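Periplasmic binding protein (Agrobacterium tumefaciens str. B6, PDB 5L9G) binds the opine mannopine in the periplasm, probably delivering it to an ABC transporter for uptake into the cell. Local coordinates at residues A[26-29]-A[30-34]; A[94-97]-A[98-102]; A[127-131]-A[132-136]; A[299-302]-A[303-307]. All coordinates share one frame; numbering follows the deposited sequence.

Contact 1. Residues A[26-29]-A[30-34]; sequences ASSG and GGWQE. With MO0 (mannopine), chain C.
Gln33 reaches back from the first turn of its helix to the end of the strand before it, and its OE1 collects two backbone N-H groups. The stronger bond comes from Gly29, whose N lies 2.9 Å from Gln33 OE1 and stands 38° out of the carbonyl plane; the one from Ser27 N to the same oxygen is weak, at 3.2 Å. In the other direction Gln33 N donates to Gly29 O over 3.3 Å, so side chain and backbone of one glutamine both bind the same glycine. Gly29 O also accepts from Arg229 NH2, and Ser28 O from Gln58 NE2. The glutamine's NE2 is satisfied further on, by Asp55 O and Gln54 OE1 of strand 52-56. This is the first strand-to-helix turn of a beta-alpha-beta unit, strand 23-27, helix 30-48 and strand 52-56, and it opens onto the mannopine pocket. Trp32, its CG anti to the backbone N (chi1 168°), lays one indole face under the ligand: mannopine CG sits 3.4 Å above the middle of that ring, and NE2 of mannopine comes within 3.2 Å of Trp32 CZ2. Ser28 OG lies at the indole edge, 3.8 Å from Trp32 CD1. Although Ser27 OG is 3.4 Å from Trp32 NE1, the angle is poor for a bond; both atoms are instead hydrogen-bonded to Gln78 OE1, and Ser27 OG also to Gln36 NE2.

Contact 2. Residues A[94-97]-A[98-102]; sequences EKLD and PDIVN
Leu96, just ahead of a type I beta turn from Asp97 to Ile100, meets the turn's last residue, Ile100, in the loop between helix 84-89 and strand 111-112. Their touch is light but apolar: Leu96 CB stands 4.2 Å from Ile100 CG2. With CG1 of Ile100 anti to its backbone N (chi1 -169°), CG2 is left between N and the carbonyl carbon, and that methyl is the branch that approaches Leu96. The two side chains do not close a core by themselves. Both also rest on Met267 of helix 263-273 and on Val116 of strand 115-128, while Leu96 further reaches Leu270 and Ile256, so the turn is packed against the body of the protein through this hydrophobic side.

The other side of the turn is exposed. Pro98 and Asp99 occupy its two middle positions, with their CB atoms directed away from the preceding residues, and Asp97 is exposed as well. What ties this outer side to the protein is slack: Asp97 OD1 makes a long, weak ion pair with Arg263 NH1, and Asp99 O accepts a weak hydrogen bond from Lys271 NZ, both partners belonging to the same helix 263-273. Within the turn, Asp97 O approaches Asp99 N to 3.4 Å, but at too poor an angle for a bond. The isoleucine closes over that same carbonyl with carbon: Ile100 CB and Ile100 CG2 each lie 3.7 Å from Asp97 O.

Contact 3. Residues A[127-131]-A[132-136]; sequences WNKKT and YGDNG
Trp127 turns its indole over the loop that follows the short helix 129-132 and hands its N-H to Gly133. The bond from Trp127 NE1 to Gly133 O is 2.9 Å long and nearly straight (163°), with the oxygen close to the ring plane. The rotamer makes this possible: chi1 of 76° sets CG between the backbone N and the carbonyl carbon, swinging the ring across the turn. One indole face is then met by Gly136, whose CA lies 3.5 Å from the centroid of the five-membered ring, a CH-pi contact.

Tyr132 sits beside Thr131, the two side chains pointing the same way. Thr131 CG2, anti to its own backbone N, is placed 3.7 Å from the centroid of the Tyr132 ring and over its face, a second CH-pi contact; Trp127 CD1 comes instead to the tyrosine's edge. The polar ends are held elsewhere, Thr131 OG1 by Asp221 and Tyr132 OH by Pro150 O.

Asn128 is the N-cap of the helix, OD1 accepting from Lys130 N at 2.9 Å. At the other end Gly133, its N bonded to Lys129 O (2.8 Å), leaves the helix with positive phi as the second residue of a type II' turn, Tyr132 to Asn135. Polar through Gly133 O and apolar through Gly136, the indole ties strand 115-128 to the turn and the residue after it.

Contact 4. Residues A[299-302]-A[303-307]; sequences AKYT and PEKMA
Thr302 is the N-cap of the short helix 303-307, and, with Tyr301 just before it, carries most of the contact. Its carbonyl makes the first helical bond: Met306 N donates to Thr302 O over 3.0 Å at 163°, almost head-on to the oxygen. The hydroxyl adds a capping bond from Lys305 N to Thr302 OG1, weak at 3.4 Å. A chi1 of 63° puts OG1 between the backbone N and the carbonyl carbon, turned toward the amide it caps, and also brings it to 3.5 Å from Lys305 CB.

Tyr301 packs against the same helical turn with carbon alone. Met306, bent at chi2 (-82°), folds its chain back so that its terminal methyl reaches the tyrosine: Met306 CE is 3.9 Å from Tyr301 CB and lies at the edge of the ring, near its plane, the two side chains crossing at about a right angle. Lys305 passes on another line, its CG 4.1 Å from Tyr301 CD1. The polar ends of these last two side chains are held by the loop between helix 276-279 and strand 289-290, Tyr301 OH by Lys280 O and Lys305 NZ by Asn284 O. Tyr296 brings its ring against the tyrosine at a steep angle. One face of the Tyr301 ring is taken by the methyl of Ala299, whose CB stands 3.4 Å above the ring plane, displaced toward the rim.

Contact 1 is the one that reaches the ligand. Contacts 1 and 3 are both partly buried, contact 1 nearer the middle, its centre about 11 Å from the centre of the chain against about 25 Å for contact 3; contacts 2 and 4 are surface contacts. Contacts 1 and 3 both adjoin the same mixed sheet at strand-to-helix junctions, whereas contact 2 is a loop turn and contact 4 links two short helices. Contacts 3 and 4 each contain a side-chain N-cap, the capping bond being weak in contact 4. Backbone-to-side-chain hydrogen bonds dominate contact 1; contact 2 has no hydrogen bond between its segments. Contacts 2 and 3 lie on opposite sides of the chain's centre, their centres about 46 Å apart.

Contact 1. Residues A[26-29]-A[30-34]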
# COMPACT_ATOMS: atom_id res chain seq x y z
N ALA A 26 -11.23 9.48 -3.36
CA ALA A 26 -10.02 9.85 -2.67
C ALA A 26 -8.99 8.73 -2.59
O ALA A 26 -9.33 7.60 -2.27
CB ALA A 26 -10.34 10.38 -1.27
N SER A 27 -7.73 9.07 -2.87
CA SER A 27 -6.63 8.12 -2.69
C SER A 27 -5.53 8.86 -1.90
O SER A 27 -5.85 9.82 -1.19
CB SER A 27 -6.18 7.50 -4.02
OG SER A 27 -5.15 6.54 -3.88
N SER A 28 -4.27 8.45 -2.01
CA SER A 28 -3.20 9.01 -1.19
C SER A 28 -2.26 10.02 -1.88
O SER A 28 -1.19 10.31 -1.34
CB SER A 28 -2.40 7.88 -0.55
OG SER A 28 -1.59 7.24 -1.52
N GLY A 29 -2.68 10.55 -3.03
CA GLY A 29 -1.95 11.58 -3.76
C GLY A 29 -0.74 11.10 -4.54
O GLY A 29 -0.51 9.89 -4.69
N GLY A 30 0.00 12.06 -5.07
CA GLY A 30 1.22 11.79 -5.82
C GLY A 30 1.02 10.93 -7.05
O GLY A 30 -0.10 10.89 -7.61
N GLY A 31 2.11 10.26 -7.46
CA GLY A 31 2.16 9.43 -8.67
C GLY A 31 1.10 8.34 -8.73
O GLY A 31 0.57 8.03 -9.81
N TRP A 32 0.79 7.75 -7.58
CA TRP A 32 -0.22 6.69 -7.47
C TRP A 32 -1.62 7.23 -7.78
O TRP A 32 -2.35 6.60 -8.56
CB TRP A 32 -0.14 6.00 -6.10
CG TRP A 32 -1.29 5.08 -5.74
CD1 TRP A 32 -1.98 5.09 -4.57
CD2 TRP A 32 -1.85 4.01 -6.54
NE1 TRP A 32 -2.92 4.08 -4.57
CE2 TRP A 32 -2.86 3.40 -5.76
CE3 TRP A 32 -1.60 3.51 -7.83
CZ2 TRP A 32 -3.65 2.33 -6.24
CZ3 TRP A 32 -2.39 2.47 -8.32
CH2 TRP A 32 -3.39 1.87 -7.52
N GLN A 33 -1.99 8.40 -7.20
CA GLN A 33 -3.30 9.02 -7.45
C GLN A 33 -3.40 9.45 -8.91
O GLN A 33 -4.46 9.27 -9.53
CB GLN A 33 -3.59 10.18 -6.51
CG GLN A 33 -5.02 10.75 -6.70
CD GLN A 33 -5.67 11.14 -5.41
OE1 GLN A 33 -5.30 10.65 -4.33
NE2 GLN A 33 -6.67 12.02 -5.49
N GLU A 34 -2.30 9.99 -9.45
CA GLU A 34 -2.23 10.41 -10.85
C GLU A 34 -2.44 9.22 -11.80
O GLU A 34 -3.18 9.35 -12.78
CB GLU A 34 -0.92 11.17 -11.14
CG GLU A 34 -0.92 12.53 -10.46
CD GLU A 34 0.40 13.29 -10.41
OE1 GLU A 34 1.33 12.92 -11.16
OE2 GLU A 34 0.49 14.28 -9.65
OAB MO0 C . -5.98 2.25 3.74
CAF MO0 C . -5.57 3.58 3.83
CAG MO0 C . -4.14 3.80 3.37
OAC MO0 C . -3.26 3.61 4.43
CAH MO0 C . -3.76 3.04 2.12
OAM MO0 C . -4.63 3.30 1.08
CAI MO0 C . -2.31 3.20 1.67
OAD MO0 C . -2.03 4.53 1.35
CAJ MO0 C . -1.94 2.24 0.57
OAE MO0 C . -2.14 0.93 1.02
CAK MO0 C . -0.53 2.43 -0.00
N MO0 C . -0.62 2.51 -1.47
CA MO0 C . 0.71 2.46 -2.12
C MO0 C . 1.12 3.84 -2.57
O MO0 C . 0.43 4.82 -2.23
CB MO0 C . 0.77 1.48 -3.27
CG MO0 C . 0.10 2.00 -4.52
CD MO0 C . -0.30 0.92 -5.47
OE1 MO0 C . 0.53 0.68 -6.57
NE2 MO0 C . -1.33 0.24 -5.34
OXT MO0 C . 2.20 4.03 -3.22

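Contact 2. Residues A[94-97]-A[98-102]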
# COMPACT_ATOMS: atom_id res chain seq x y z
N GLU A 94 -19.79 1.03 3.21
CA GLU A 94 -21.06 0.59 2.63
C GLU A 94 -20.84 -0.82 2.10
O GLU A 94 -19.75 -1.12 1.62
CB GLU A 94 -21.44 1.47 1.43
CG GLU A 94 -22.11 2.78 1.78
CD GLU A 94 -23.53 2.75 2.33
OE1 GLU A 94 -23.98 3.80 2.83
OE2 GLU A 94 -24.20 1.69 2.25
N LYS A 95 -21.88 -1.68 2.17
CA LYS A 95 -21.80 -3.02 1.58
C LYS A 95 -21.98 -2.80 0.07
O LYS A 95 -22.86 -2.03 -0.33
CB LYS A 95 -22.89 -3.96 2.14
CG LYS A 95 -22.35 -5.02 3.09
CD LYS A 95 -22.31 -4.51 4.53
CE LYS A 95 -21.63 -5.45 5.48
NZ LYS A 95 -21.20 -4.73 6.71
N LEU A 96 -21.12 -3.41 -0.75
CA LEU A 96 -21.20 -3.23 -2.20
C LEU A 96 -22.28 -4.11 -2.84
O LEU A 96 -22.62 -5.16 -2.27
CB LEU A 96 -19.82 -3.49 -2.84
CG LEU A 96 -18.69 -2.54 -2.41
CD1 LEU A 96 -17.36 -2.98 -2.96
CD2 LEU A 96 -18.96 -1.10 -2.85
N ASP A 97 -22.80 -3.70 -4.02
CA ASP A 97 -23.81 -4.45 -4.78
C ASP A 97 -23.27 -5.86 -5.08
O ASP A 97 -22.05 -6.03 -5.21
CB ASP A 97 -24.19 -3.71 -6.08
CG ASP A 97 -25.12 -2.51 -5.91
OD1 ASP A 97 -25.58 -2.27 -4.77
OD2 ASP A 97 -25.39 -1.82 -6.92
N PRO A 98 -24.15 -6.90 -5.12
CA PRO A 98 -23.66 -8.28 -5.25
C PRO A 98 -22.67 -8.59 -6.38
O PRO A 98 -21.62 -9.18 -6.09
CB PRO A 98 -24.95 -9.09 -5.43
CG PRO A 98 -25.99 -8.30 -4.74
CD PRO A 98 -25.62 -6.87 -4.93
N ASP A 99 -22.98 -8.24 -7.64
CA ASP A 99 -22.10 -8.60 -8.75
C ASP A 99 -21.31 -7.40 -9.31
O ASP A 99 -21.18 -7.27 -10.53
CB ASP A 99 -22.88 -9.36 -9.85
CG ASP A 99 -23.42 -10.74 -9.45
OD1 ASP A 99 -22.74 -11.44 -8.66
OD2 ASP A 99 -24.48 -11.14 -9.97
N ILE A 100 -20.74 -6.57 -8.41
CA ILE A 100 -19.94 -5.38 -8.78
C ILE A 100 -18.73 -5.78 -9.67
O ILE A 100 -18.37 -5.05 -10.58
CB ILE A 100 -19.58 -4.52 -7.53
CG1 ILE A 100 -18.98 -3.15 -7.93
CG2 ILE A 100 -18.69 -5.27 -6.52
CD1 ILE A 100 -19.40 -1.98 -7.05
N VAL A 101 -18.16 -6.97 -9.42
CA VAL A 101 -17.12 -7.62 -10.21
C VAL A 101 -17.41 -9.12 -10.16
O VAL A 101 -18.16 -9.58 -9.31
CB VAL A 101 -15.65 -7.33 -9.76
CG1 VAL A 101 -15.27 -5.87 -9.97
CG2 VAL A 101 -15.40 -7.78 -8.32
N ASN A 102 -16.78 -9.86 -11.06
CA ASN A 102 -16.78 -11.32 -11.08
C ASN A 102 -15.49 -11.66 -10.31
O ASN A 102 -14.39 -11.36 -10.77
CB ASN A 102 -16.73 -11.83 -12.54
CG ASN A 102 -16.65 -13.33 -12.71
OD1 ASN A 102 -16.52 -14.10 -11.76
ND2 ASN A 102 -16.70 -13.77 -13.96

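Contact 3. Residues A[127-131]-A[132-136]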
# COMPACT_ATOMS: atom_id res chain seq x y z
N TRP A 127 17.72 1.68 -1.02
CA TRP A 127 18.87 2.30 -0.39
C TRP A 127 19.55 3.29 -1.29
O TRP A 127 19.45 3.21 -2.53
CB TRP A 127 19.86 1.25 0.14
CG TRP A 127 20.68 0.60 -0.94
CD1 TRP A 127 21.87 1.04 -1.46
CD2 TRP A 127 20.34 -0.59 -1.67
NE1 TRP A 127 22.30 0.18 -2.45
CE2 TRP A 127 21.39 -0.84 -2.58
CE3 TRP A 127 19.27 -1.51 -1.61
CZ2 TRP A 127 21.41 -1.96 -3.43
CZ3 TRP A 127 19.29 -2.62 -2.44
CH2 TRP A 127 20.33 -2.84 -3.35
N ASN A 128 20.28 4.20 -0.65
CA ASN A 128 20.99 5.28 -1.29
C ASN A 128 22.30 4.74 -1.84
O ASN A 128 23.18 4.33 -1.05
CB ASN A 128 21.24 6.37 -0.24
CG ASN A 128 21.71 7.67 -0.80
OD1 ASN A 128 22.37 7.72 -1.85
ND2 ASN A 128 21.35 8.74 -0.12
N LYS A 129 22.47 4.77 -3.18
CA LYS A 129 23.72 4.31 -3.80
C LYS A 129 24.93 5.23 -3.53
O LYS A 129 26.07 4.78 -3.56
CB LYS A 129 23.54 4.05 -5.31
CG LYS A 129 22.57 2.90 -5.60
CD LYS A 129 22.17 2.82 -7.08
CE LYS A 129 23.28 2.36 -7.98
NZ LYS A 129 22.95 2.63 -9.40
N LYS A 130 24.67 6.52 -3.21
CA LYS A 130 25.77 7.41 -2.84
C LYS A 130 26.34 6.91 -1.49
O LYS A 130 27.55 6.85 -1.31
CB LYS A 130 25.29 8.87 -2.72
CG LYS A 130 26.43 9.83 -2.40
CD LYS A 130 25.94 11.16 -1.84
CE LYS A 130 26.98 11.82 -0.94
NZ LYS A 130 28.32 11.92 -1.59
N THR A 131 25.45 6.46 -0.57
CA THR A 131 25.90 5.99 0.74
C THR A 131 26.62 4.63 0.72
O THR A 131 27.67 4.51 1.33
CB THR A 131 24.72 5.98 1.74
OG1 THR A 131 24.00 7.21 1.58
CG2 THR A 131 25.18 5.80 3.20
N TYR A 132 25.99 3.62 0.08
CA TYR A 132 26.41 2.22 0.11
C TYR A 132 26.88 1.63 -1.20
O TYR A 132 27.34 0.48 -1.20
CB TYR A 132 25.21 1.36 0.61
CG TYR A 132 24.63 1.85 1.92
CD1 TYR A 132 25.39 1.80 3.10
CD2 TYR A 132 23.33 2.33 2.00
CE1 TYR A 132 24.87 2.26 4.31
CE2 TYR A 132 22.81 2.81 3.20
CZ TYR A 132 23.57 2.76 4.35
OH TYR A 132 23.07 3.21 5.54
N GLY A 133 26.70 2.36 -2.30
CA GLY A 133 27.00 1.84 -3.64
C GLY A 133 26.07 0.67 -3.93
O GLY A 133 24.91 0.67 -3.50
N ASP A 134 26.59 -0.37 -4.60
CA ASP A 134 25.81 -1.57 -4.89
C ASP A 134 25.70 -2.46 -3.64
O ASP A 134 24.84 -3.34 -3.61
CB ASP A 134 26.43 -2.34 -6.07
CG ASP A 134 26.37 -1.63 -7.40
OD1 ASP A 134 25.49 -0.75 -7.58
OD2 ASP A 134 27.21 -1.92 -8.27
N ASN A 135 26.53 -2.22 -2.61
CA ASN A 135 26.56 -3.04 -1.40
C ASN A 135 25.63 -2.49 -0.31
O ASN A 135 26.03 -2.24 0.83
CB ASN A 135 28.00 -3.27 -0.92
CG ASN A 135 28.82 -4.21 -1.83
OD1 ASN A 135 28.53 -4.43 -3.02
ND2 ASN A 135 29.90 -4.76 -1.31
N GLY A 136 24.37 -2.32 -0.69
CA GLY A 136 23.33 -1.84 0.21
C GLY A 136 22.64 -2.98 0.94
O GLY A 136 22.96 -4.16 0.73

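Contact 4. Residues A[299-302]-A[303-307]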
# COMPACT_ATOMS: atom_id res chain seq x y z
N ALA A 299 -3.29 -6.05 -22.33
CA ALA A 299 -2.09 -5.22 -22.41
C ALA A 299 -0.82 -5.91 -22.92
O ALA A 299 0.03 -5.24 -23.51
CB ALA A 299 -1.82 -4.58 -21.06
N LYS A 300 -0.68 -7.23 -22.67
CA LYS A 300 0.46 -8.08 -23.07
C LYS A 300 1.82 -7.46 -22.68
O LYS A 300 2.69 -7.28 -23.54
CB LYS A 300 0.39 -8.45 -24.58
CG LYS A 300 -0.89 -9.18 -24.99
CD LYS A 300 -0.90 -9.55 -26.47
CE LYS A 300 -2.19 -10.19 -26.90
NZ LYS A 300 -3.28 -9.20 -27.14
N TYR A 301 1.98 -7.10 -21.38
CA TYR A 301 3.19 -6.46 -20.82
C TYR A 301 4.49 -7.20 -21.17
O TYR A 301 4.53 -8.43 -21.11
CB TYR A 301 3.09 -6.29 -19.29
CG TYR A 301 1.82 -5.62 -18.81
CD1 TYR A 301 1.62 -4.25 -18.99
CD2 TYR A 301 0.85 -6.33 -18.11
CE1 TYR A 301 0.47 -3.62 -18.53
CE2 TYR A 301 -0.31 -5.71 -17.64
CZ TYR A 301 -0.49 -4.36 -17.85
OH TYR A 301 -1.64 -3.75 -17.39
N THR A 302 5.54 -6.44 -21.52
CA THR A 302 6.87 -6.97 -21.87
C THR A 302 7.54 -7.54 -20.59
O THR A 302 7.24 -7.04 -19.50
CB THR A 302 7.74 -5.87 -22.51
OG1 THR A 302 7.95 -4.81 -21.56
CG2 THR A 302 7.15 -5.31 -23.80
N PRO A 303 8.48 -8.53 -20.68
CA PRO A 303 9.12 -9.04 -19.45
C PRO A 303 9.82 -7.97 -18.61
O PRO A 303 9.88 -8.09 -17.39
CB PRO A 303 10.10 -10.10 -19.97
CG PRO A 303 9.55 -10.51 -21.30
CD PRO A 303 8.97 -9.25 -21.87
N GLU A 304 10.32 -6.89 -19.26
CA GLU A 304 10.97 -5.75 -18.60
C GLU A 304 9.92 -5.02 -17.73
O GLU A 304 10.24 -4.65 -16.59
CB GLU A 304 11.54 -4.80 -19.67
CG GLU A 304 12.52 -3.76 -19.16
CD GLU A 304 12.92 -2.74 -20.21
OE1 GLU A 304 13.37 -1.65 -19.80
OE2 GLU A 304 12.78 -3.03 -21.42
N LYS A 305 8.69 -4.84 -18.27
CA LYS A 305 7.55 -4.22 -17.58
C LYS A 305 7.11 -5.08 -16.38
O LYS A 305 6.88 -4.55 -15.29
CB LYS A 305 6.37 -4.00 -18.54
CG LYS A 305 5.36 -2.97 -18.05
CD LYS A 305 5.62 -1.61 -18.67
CE LYS A 305 5.02 -0.51 -17.85
NZ LYS A 305 4.76 0.70 -18.67
N MET A 306 7.02 -6.41 -16.58
CA MET A 306 6.65 -7.38 -15.54
C MET A 306 7.64 -7.38 -14.36
O MET A 306 7.21 -7.49 -13.22
CB MET A 306 6.51 -8.79 -16.13
CG MET A 306 5.35 -8.94 -17.10
SD MET A 306 3.74 -9.22 -16.30
CE MET A 306 2.78 -9.80 -17.69
N ALA A 307 8.95 -7.20 -14.64
CA ALA A 307 10.02 -7.20 -13.63
C ALA A 307 9.83 -6.18 -12.51
O ALA A 307 10.29 -6.41 -11.39
CB ALA A 307 11.37 -7.01 -14.30